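Local structure of iron-regulated transcriptional activator AFT2 (Saccharomyces cerevisiae, 4LMG) at residues A[17-25]-A[38-48]. The protein activates genes of the iron regulon when iron is scarce, recognising the CACCC iron-responsive element in their promoters and losing DNA binding on iron-sensing dimerisation. Residues are numbered along the deposited sequence; the frame is centred on the assembly and turned at random.
Sequences DRHEIKPWL and IERSDSSKVTF. With nucleotides of chain H; nucleotides of chain G.
Phe48 is where helix 21-29 settles on the hairpin. Leu25 lays CD1 over one face of the ring, 3.5 Å from its centroid and 18° off the normal; Lys22 CB meets the ring edge at CE2, and Ile21 CG2 lies 3.8 Å from Phe48 CZ. This is the tight, apolar part; Ile21 also touches Ala79 and Leu25 touches Ile77, both of strand 76-82. Ahead of the helix, Val46 CG2 packs 3.5 Å from Arg18 CB, and there the contact changes character. With CG set between the backbone N and carbonyl carbon (chi1 55°), Arg18 runs extended along the Asp42 backbone, its CD 3.2 Å from Asp42 O. NH1 gives Ser41 OG only a weak, bent bond (122°), whereas NH2 forms a salt bridge to a DNA phosphate. Ser41 OG in turn donates to OP2 of DA11 of chain G at 2.6 Å, placing both side chains at the DNA backbone. Near the exposed Ser43 the fit is looser: a water bridges Arg18 N and Ser43 O. At the other end, the fully extended Lys22 passes Ile38 CD1 and brings NZ to the phosphate of DC10 of chain G, with a weak bond to OP2; the same OP2 receives a nearly straight bond from Ile38 N (2.8 Å). Asp42 and Lys45, first and last in a type I turn, read the adenine of DA2 of chain H: Asp42 OD2 accepts from N6, Lys45 NZ donates to N7. The hairpin of strands 36-42 and 45-50 thus presents its turn and both strands to the major groove, while the helix packs on Phe48 and Ile38, and Lys22 and Arg18 add phosphate contacts: the DNA-binding face of a WRKY-GCM1 fold.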
loop_
_atom_site.group_PDB
_atom_site.type_symbol
_atom_site.label_atom_id
_atom_site.label_comp_id
_atom_site.label_asym_id
_atom_site.label_seq_id
_atom_site.Cartn_x
_atom_site.Cartn_y
_atom_site.Cartn_z
ATOM N N ASP A 17 -4.322 -15.982 13.191
ATOM C CA ASP A 17 -3.710 -14.833 12.533
ATOM C C ASP A 17 -4.614 -14.308 11.420
ATOM O O ASP A 17 -5.230 -15.084 10.691
ATOM C CB ASP A 17 -2.340 -15.222 11.968
ATOM C CG ASP A 17 -1.504 -14.016 11.574
ATOM O OD1 ASP A 17 -2.056 -13.057 10.997
ATOM O OD2 ASP A 17 -0.283 -14.031 11.844
ATOM N N ARG A 18 -4.693 -12.985 11.304
ATOM C CA ARG A 18 -5.490 -12.337 10.266
ATOM C C ARG A 18 -5.234 -12.930 8.881
ATOM O O ARG A 18 -6.136 -12.995 8.048
ATOM C CB ARG A 18 -5.186 -10.836 10.233
ATOM C CG ARG A 18 -3.709 -10.521 10.064
ATOM C CD ARG A 18 -3.450 -9.046 9.793
ATOM N NE ARG A 18 -2.058 -8.699 10.065
ATOM C CZ ARG A 18 -1.529 -7.492 9.881
ATOM N NH1 ARG A 18 -2.271 -6.497 9.413
ATOM N NH2 ARG A 18 -0.251 -7.281 10.164
ATOM N N HIS A 19 -4.000 -13.363 8.643
ATOM C CA HIS A 19 -3.579 -13.798 7.316
ATOM C C HIS A 19 -4.102 -15.177 6.918
ATOM O O HIS A 19 -4.017 -15.565 5.754
ATOM C CB HIS A 19 -2.054 -13.746 7.203
ATOM C CG HIS A 19 -1.504 -12.354 7.170
ATOM N ND1 HIS A 19 -0.376 -11.980 7.869
ATOM C CD2 HIS A 19 -1.929 -11.244 6.521
ATOM C CE1 HIS A 19 -0.130 -10.700 7.651
ATOM N NE2 HIS A 19 -1.057 -10.230 6.836
ATOM N N GLU A 20 -4.650 -15.909 7.881
ATOM C CA GLU A 20 -5.199 -17.234 7.607
ATOM C C GLU A 20 -6.631 -17.137 7.091
ATOM O O GLU A 20 -7.213 -18.126 6.645
ATOM C CB GLU A 20 -5.162 -18.093 8.871
ATOM C CG GLU A 20 -3.808 -18.105 9.561
ATOM C CD GLU A 20 -3.862 -18.725 10.942
ATOM O OE1 GLU A 20 -4.957 -19.157 11.357
ATOM O OE2 GLU A 20 -2.810 -18.775 11.612
ATOM N N ILE A 21 -7.194 -15.936 7.148
ATOM C CA ILE A 21 -8.604 -15.742 6.830
ATOM C C ILE A 21 -8.882 -15.684 5.328
ATOM O O ILE A 21 -9.821 -16.317 4.843
ATOM C CB ILE A 21 -9.159 -14.482 7.517
ATOM C CG1 ILE A 21 -8.890 -14.547 9.024
ATOM C CG2 ILE A 21 -10.644 -14.333 7.239
ATOM C CD1 ILE A 21 -9.415 -13.357 9.796
ATOM N N LYS A 22 -8.068 -14.927 4.597
ATOM C CA LYS A 22 -8.251 -14.779 3.155
ATOM C C LYS A 22 -8.301 -16.121 2.413
ATOM O O LYS A 22 -9.225 -16.362 1.636
ATOM C CB LYS A 22 -7.178 -13.865 2.552
ATOM C CG LYS A 22 -7.302 -13.683 1.045
ATOM C CD LYS A 22 -6.236 -12.739 0.506
ATOM C CE LYS A 22 -6.349 -12.573 -1.002
ATOM N NZ LYS A 22 -5.333 -11.627 -1.537
ATOM N N PRO A 23 -7.309 -16.999 2.654
ATOM C CA PRO A 23 -7.286 -18.319 2.011
ATOM C C PRO A 23 -8.553 -19.125 2.292
ATOM O O PRO A 23 -9.039 -19.846 1.419
ATOM C CB PRO A 23 -6.083 -19.005 2.663
ATOM C CG PRO A 23 -5.202 -17.887 3.099
ATOM C CD PRO A 23 -6.128 -16.782 3.510
ATOM N N TRP A 24 -9.080 -19.004 3.504
ATOM C CA TRP A 24 -10.301 -19.709 3.865
ATOM C C TRP A 24 -11.483 -19.146 3.088
ATOM O O TRP A 24 -12.301 -19.892 2.551
ATOM C CB TRP A 24 -10.551 -19.609 5.370
ATOM C CG TRP A 24 -11.811 -20.283 5.812
ATOM C CD1 TRP A 24 -12.045 -21.627 5.872
ATOM C CD2 TRP A 24 -13.012 -19.647 6.262
ATOM N NE1 TRP A 24 -13.317 -21.866 6.329
ATOM C CE2 TRP A 24 -13.932 -20.666 6.576
ATOM C CE3 TRP A 24 -13.398 -18.313 6.429
ATOM C CZ2 TRP A 24 -15.214 -20.395 7.048
ATOM C CZ3 TRP A 24 -14.671 -18.046 6.899
ATOM C CH2 TRP A 24 -15.564 -19.082 7.201
ATOM N N LEU A 25 -11.561 -17.823 3.018
ATOM C CA LEU A 25 -12.643 -17.161 2.300
ATOM C C LEU A 25 -12.609 -17.462 0.803
ATOM O O LEU A 25 -13.654 -17.549 0.160
ATOM C CB LEU A 25 -12.605 -15.652 2.553
ATOM C CG LEU A 25 -13.069 -15.234 3.949
ATOM C CD1 LEU A 25 -12.870 -13.744 4.171
ATOM C CD2 LEU A 25 -14.528 -15.620 4.142
ATOM N N ILE A 38 -8.114 -8.019 -0.150
ATOM C CA ILE A 38 -8.084 -7.309 1.122
ATOM C C ILE A 38 -8.138 -5.803 0.902
ATOM O O ILE A 38 -7.269 -5.224 0.244
ATOM C CB ILE A 38 -6.819 -7.640 1.935
ATOM C CG1 ILE A 38 -6.696 -9.150 2.150
ATOM C CG2 ILE A 38 -6.845 -6.907 3.274
ATOM C CD1 ILE A 38 -5.364 -9.574 2.729
ATOM N N GLU A 39 -9.173 -5.174 1.444
ATOM C CA GLU A 39 -9.284 -3.726 1.402
ATOM C C GLU A 39 -8.385 -3.133 2.473
ATOM O O GLU A 39 -7.737 -2.106 2.264
ATOM C CB GLU A 39 -10.728 -3.299 1.653
ATOM C CG GLU A 39 -10.922 -1.798 1.765
ATOM C CD GLU A 39 -12.380 -1.410 1.887
ATOM O OE1 GLU A 39 -13.084 -1.982 2.746
ATOM O OE2 GLU A 39 -12.829 -0.536 1.119
ATOM N N ARG A 40 -8.343 -3.804 3.618
ATOM C CA ARG A 40 -7.636 -3.294 4.783
ATOM C C ARG A 40 -7.468 -4.398 5.816
ATOM O O ARG A 40 -8.326 -5.267 5.948
ATOM C CB ARG A 40 -8.431 -2.138 5.388
ATOM C CG ARG A 40 -7.904 -1.606 6.702
ATOM C CD ARG A 40 -8.816 -0.510 7.233
ATOM N NE ARG A 40 -9.056 0.526 6.231
ATOM C CZ ARG A 40 -10.095 0.543 5.403
ATOM N NH1 ARG A 40 -11.003 -0.423 5.456
ATOM N NH2 ARG A 40 -10.228 1.524 4.521
ATOM N N SER A 41 -6.359 -4.368 6.545
ATOM C CA SER A 41 -6.169 -5.302 7.648
ATOM C C SER A 41 -5.341 -4.711 8.784
ATOM O O SER A 41 -4.494 -3.840 8.571
ATOM C CB SER A 41 -5.525 -6.600 7.160
ATOM O OG SER A 41 -4.160 -6.402 6.838
ATOM N N ASP A 42 -5.623 -5.183 9.994
ATOM C CA ASP A 42 -4.771 -4.962 11.155
ATOM C C ASP A 42 -4.794 -6.252 11.971
ATOM O O ASP A 42 -5.422 -7.226 11.565
ATOM C CB ASP A 42 -5.235 -3.751 11.976
ATOM C CG ASP A 42 -6.638 -3.917 12.534
ATOM O OD1 ASP A 42 -6.902 -4.939 13.198
ATOM O OD2 ASP A 42 -7.480 -3.020 12.311
ATOM N N SER A 43 -4.113 -6.273 13.111
ATOM C CA SER A 43 -3.966 -7.517 13.865
ATOM C C SER A 43 -5.286 -8.136 14.340
ATOM O O SER A 43 -5.339 -9.326 14.652
ATOM C CB SER A 43 -3.008 -7.332 15.046
ATOM O OG SER A 43 -1.664 -7.276 14.599
ATOM N N SER A 44 -6.347 -7.339 14.385
ATOM C CA SER A 44 -7.622 -7.821 14.908
ATOM C C SER A 44 -8.810 -7.543 13.993
ATOM O O SER A 44 -9.956 -7.576 14.438
ATOM C CB SER A 44 -7.887 -7.226 16.294
ATOM O OG SER A 44 -6.862 -7.580 17.203
ATOM N N LYS A 45 -8.543 -7.273 12.719
ATOM C CA LYS A 45 -9.614 -7.017 11.760
ATOM C C LYS A 45 -9.128 -7.063 10.317
ATOM O O LYS A 45 -8.088 -6.495 9.980
ATOM C CB LYS A 45 -10.272 -5.663 12.029
ATOM C CG LYS A 45 -11.296 -5.266 10.979
ATOM C CD LYS A 45 -11.792 -3.848 11.192
ATOM C CE LYS A 45 -10.672 -2.832 11.023
ATOM N NZ LYS A 45 -11.154 -1.451 11.302
ATOM N N VAL A 46 -9.891 -7.743 9.468
ATOM C CA VAL A 46 -9.608 -7.771 8.039
ATOM C C VAL A 46 -10.884 -7.498 7.256
ATOM O O VAL A 46 -11.918 -8.122 7.496
ATOM C CB VAL A 46 -9.035 -9.124 7.595
ATOM C CG1 VAL A 46 -8.550 -9.037 6.152
ATOM C CG2 VAL A 46 -7.908 -9.546 8.516
ATOM N N THR A 47 -10.809 -6.551 6.329
ATOM C CA THR A 47 -11.944 -6.232 5.475
ATOM C C THR A 47 -11.656 -6.672 4.047
ATOM O O THR A 47 -10.615 -6.346 3.484
ATOM C CB THR A 47 -12.260 -4.729 5.488
ATOM O OG1 THR A 47 -12.614 -4.328 6.816
ATOM C CG2 THR A 47 -13.414 -4.422 4.550
ATOM N N PHE A 48 -12.587 -7.424 3.472
ATOM C CA PHE A 48 -12.427 -7.956 2.130
ATOM C C PHE A 48 -13.444 -7.338 1.183
ATOM O O PHE A 48 -14.511 -6.893 1.607
ATOM C CB PHE A 48 -12.607 -9.475 2.138
ATOM C CG PHE A 48 -11.664 -10.198 3.056
ATOM C CD1 PHE A 48 -11.968 -10.358 4.397
ATOM C CD2 PHE A 48 -10.481 -10.731 2.574
ATOM C CE1 PHE A 48 -11.106 -11.030 5.240
ATOM C CE2 PHE A 48 -9.616 -11.401 3.410
ATOM C CZ PHE A 48 -9.929 -11.553 4.746
ATOM P P DA H 2 -13.344 -0.558 8.026
ATOM O OP1 DA H 2 -12.296 -1.589 7.842
ATOM O OP2 DA H 2 -14.234 -0.641 9.206
ATOM O "O5'" DA H 2 -12.635 0.884 7.993
ATOM C "C5'" DA H 2 -13.345 2.032 7.521
ATOM C "C4'" DA H 2 -12.762 3.356 8.002
ATOM O "O4'" DA H 2 -12.010 3.179 9.231
ATOM C "C3'" DA H 2 -11.826 4.073 7.035
ATOM O "O3'" DA H 2 -12.059 5.471 7.123
ATOM C "C2'" DA H 2 -10.434 3.718 7.545
ATOM C "C1'" DA H 2 -10.653 3.505 9.042
ATOM N N9 DA H 2 -9.869 2.392 9.555
ATOM C C8 DA H 2 -10.335 1.168 9.937
ATOM N N7 DA H 2 -9.396 0.352 10.354
ATOM C C5 DA H 2 -8.235 1.094 10.234
ATOM C C6 DA H 2 -6.891 0.797 10.514
ATOM N N6 DA H 2 -6.489 -0.383 10.992
ATOM N N1 DA H 2 -5.978 1.761 10.280
ATOM C C2 DA H 2 -6.391 2.939 9.799
ATOM N N3 DA H 2 -7.627 3.335 9.499
ATOM C C4 DA H 2 -8.508 2.354 9.741
ATOM P P DA G 11 -2.087 -7.465 4.185
ATOM O OP1 DA G 11 -1.483 -8.336 3.154
ATOM O OP2 DA G 11 -3.185 -7.982 5.033
ATOM O "O5'" DA G 11 -0.942 -6.931 5.164
ATOM C "C5'" DA G 11 0.302 -6.524 4.625
ATOM C "C4'" DA G 11 0.839 -5.276 5.308
ATOM O "O4'" DA G 11 0.136 -4.098 4.835
ATOM C "C3'" DA G 11 0.771 -5.224 6.831
ATOM O "O3'" DA G 11 1.988 -4.598 7.222
ATOM C "C2'" DA G 11 -0.477 -4.373 7.090
ATOM C "C1'" DA G 11 -0.456 -3.401 5.913
ATOM N N9 DA G 11 -1.764 -2.941 5.442
ATOM C C8 DA G 11 -2.930 -3.655 5.387
ATOM N N7 DA G 11 -3.944 -2.971 4.901
ATOM C C5 DA G 11 -3.403 -1.728 4.611
ATOM C C6 DA G 11 -3.958 -0.547 4.071
ATOM N N6 DA G 11 -5.239 -0.427 3.704
ATOM N N1 DA G 11 -3.141 0.516 3.917
ATOM C C2 DA G 11 -1.857 0.398 4.276
ATOM N N3 DA G 11 -1.225 -0.654 4.793
ATOM C C4 DA G 11 -2.061 -1.695 4.936
ATOM P P DC G 10 -4.279 -8.368 -1.556
ATOM O OP1 DC G 10 -3.326 -9.490 -1.682
ATOM O OP2 DC G 10 -5.730 -8.650 -1.480
ATOM O "O5'" DC G 10 -3.880 -7.488 -0.277
ATOM C "C5'" DC G 10 -2.513 -7.218 -0.003
ATOM C "C4'" DC G 10 -2.356 -6.129 1.050
ATOM O "O4'" DC G 10 -2.556 -4.820 0.452
ATOM C "C3'" DC G 10 -3.322 -6.204 2.242
ATOM O "O3'" DC G 10 -2.605 -6.129 3.460
ATOM C "C2'" DC G 10 -4.161 -4.938 2.089
ATOM C "C1'" DC G 10 -3.108 -4.023 1.478
ATOM N N1 DC G 10 -3.636 -2.742 0.931
ATOM C C2 DC G 10 -2.823 -1.606 0.980
ATOM O O2 DC G 10 -1.688 -1.697 1.466
ATOM N N3 DC G 10 -3.301 -0.437 0.491
ATOM C C4 DC G 10 -4.526 -0.371 -0.027
ATOM N N4 DC G 10 -4.937 0.816 -0.494
ATOM C C5 DC G 10 -5.376 -1.519 -0.084
ATOM C C6 DC G 10 -4.893 -2.671 0.403
HETATM O O HOH W 1 -3.617 -11.318 13.677
#